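ESAT-6-like protein MAB_3113 (Mycobacterium abscessus, PDB 4I0X) is of unknown function but pairs with its partner MAB_3112 as a probably secreted, ESAT-6-like WXG100 complex. Local coordinates at residues G25-V30 and E71-L76. The protein carries 4 engineered substitutions. Residues are numbered along the deposited sequence; the frame is centred on the assembly and turned at random.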
# COMPACT_ATOMS: atom_id res chain seq x y z
N GLY B 25 -2.87 2.86 -9.66
CA GLY B 25 -3.16 1.47 -9.86
C GLY B 25 -2.67 0.66 -8.69
O GLY B 25 -3.33 -0.28 -8.25
N PHE B 26 -1.53 1.03 -8.16
CA PHE B 26 -0.98 0.32 -7.01
C PHE B 26 -1.85 0.57 -5.77
O PHE B 26 -2.20 -0.37 -5.08
CB PHE B 26 0.44 0.77 -6.75
CG PHE B 26 1.11 0.06 -5.63
CD1 PHE B 26 1.49 -1.26 -5.77
CD2 PHE B 26 1.38 0.70 -4.46
CE1 PHE B 26 2.12 -1.93 -4.73
CE2 PHE B 26 2.03 0.04 -3.41
CZ PHE B 26 2.40 -1.28 -3.56
N LYS B 27 -2.17 1.83 -5.48
CA LYS B 27 -3.06 2.14 -4.37
C LYS B 27 -4.37 1.38 -4.47
O LYS B 27 -4.88 0.90 -3.48
CB LYS B 27 -3.30 3.66 -4.28
CG LYS B 27 -4.22 4.07 -3.17
CD LYS B 27 -5.67 4.04 -3.61
CE LYS B 27 -6.34 5.33 -3.28
NZ LYS B 27 -7.79 5.29 -3.64
N GLU B 28 -4.96 1.30 -5.66
CA GLU B 28 -6.26 0.61 -5.83
C GLU B 28 -6.12 -0.90 -5.55
O GLU B 28 -6.99 -1.56 -4.96
CB GLU B 28 -6.77 0.76 -7.27
CG GLU B 28 -7.25 2.15 -7.67
CD GLU B 28 -7.49 2.28 -9.18
OE1 GLU B 28 -7.38 1.26 -9.93
OE2 GLU B 28 -7.79 3.42 -9.63
N PHE B 29 -5.01 -1.44 -6.03
CA PHE B 29 -4.68 -2.85 -5.82
C PHE B 29 -4.49 -3.15 -4.32
O PHE B 29 -5.05 -4.11 -3.79
CB PHE B 29 -3.41 -3.17 -6.59
CG PHE B 29 -2.80 -4.50 -6.25
CD1 PHE B 29 -3.42 -5.69 -6.62
CD2 PHE B 29 -1.61 -4.56 -5.56
CE1 PHE B 29 -2.86 -6.91 -6.31
CE2 PHE B 29 -1.04 -5.80 -5.24
CZ PHE B 29 -1.65 -6.96 -5.63
N VAL B 30 -3.77 -2.29 -3.63
CA VAL B 30 -3.57 -2.47 -2.20
C VAL B 30 -4.87 -2.38 -1.42
O VAL B 30 -5.13 -3.23 -0.58
CB VAL B 30 -2.59 -1.47 -1.61
CG1 VAL B 30 -2.51 -1.68 -0.08
CG2 VAL B 30 -1.22 -1.62 -2.27
N GLU B 71 -1.85 6.59 4.96
CA GLU B 71 -0.63 7.31 4.65
C GLU B 71 -0.31 7.09 3.19
O GLU B 71 0.14 7.98 2.49
CB GLU B 71 0.52 6.87 5.58
CG GLU B 71 1.84 7.48 5.19
CD GLU B 71 2.97 7.04 6.08
OE1 GLU B 71 4.09 7.60 5.89
OE2 GLU B 71 2.75 6.16 6.95
N LEU B 72 -0.66 5.91 2.70
CA LEU B 72 -0.43 5.62 1.33
C LEU B 72 -1.32 6.48 0.39
O LEU B 72 -0.86 6.99 -0.64
CB LEU B 72 -0.63 4.13 1.13
CG LEU B 72 -0.18 3.57 -0.19
CD1 LEU B 72 0.15 2.15 -0.01
CD2 LEU B 72 -1.32 3.77 -1.17
N VAL B 73 -2.58 6.67 0.78
CA VAL B 73 -3.48 7.49 -0.01
C VAL B 73 -3.13 9.00 0.09
O VAL B 73 -3.25 9.75 -0.90
CB VAL B 73 -4.97 7.27 0.34
CG1 VAL B 73 -5.29 5.78 0.40
CG2 VAL B 73 -5.30 7.92 1.65
N GLU B 74 -2.72 9.46 1.26
CA GLU B 74 -2.38 10.85 1.42
C GLU B 74 -1.13 11.19 0.58
O GLU B 74 -1.03 12.27 -0.01
CB GLU B 74 -2.16 11.21 2.90
CG GLU B 74 -2.04 12.74 3.13
CD GLU B 74 -1.46 13.13 4.48
OE1 GLU B 74 -1.29 12.24 5.35
OE2 GLU B 74 -1.17 14.33 4.68
N GLY B 75 -0.18 10.26 0.53
CA GLY B 75 0.99 10.43 -0.29
C GLY B 75 0.63 10.49 -1.76
O GLY B 75 1.05 11.39 -2.49
N LEU B 76 -0.17 9.54 -2.20
CA LEU B 76 -0.65 9.57 -3.57
C LEU B 76 -1.36 10.90 -3.91
O LEU B 76 -1.17 11.43 -5.00
CB LEU B 76 -1.56 8.37 -3.85
CG LEU B 76 -2.25 8.40 -5.18
CD1 LEU B 76 -1.22 8.20 -6.27
CD2 LEU B 76 -3.33 7.32 -5.25
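Helical segments 25-30 and 71-76 run antiparallel, their axes 10.6 Å apart at closest approach and 161° between N-to-C directions, with Lys27 CA and Val73 CA the nearest pair at 6.9 Å. Lys27 carries most of the contact through its methylenes. Its CG stands anti to the backbone N (chi1 179°), which sets CG over Leu72 and Leu76; bends at chi2 (-87°) and chi3 then carry CE on to Val73. Leu72 approaches with one branch: CD2 lies 3.5 Å from Lys27 CG, the two side chains crossing obliquely. Leu76 crosses Lys27 at about a right angle, its CD2 3.8 Å from Lys27 CB. Farther along, Lys27 CE meets Val73 CG1 at 3.9 Å. No hydrogen bond spans the segments, so van der Waals packing alone joins helices 11-47 and 52-87 here, near the middle of the helical hairpin of the WXG100 fold. The other branch of Leu72 turns to Phe26, whose CE2 is a loose 4.4 Å from Leu72 CD1; Val30 CG2 sits 3.8 Å above one face of that ring, toward its rim. Phe26 also packs on Leu26 of the MAB_3112 chain, and Val30 on Met19 of that chain, which places this side of the hairpin against the heterodimer interface.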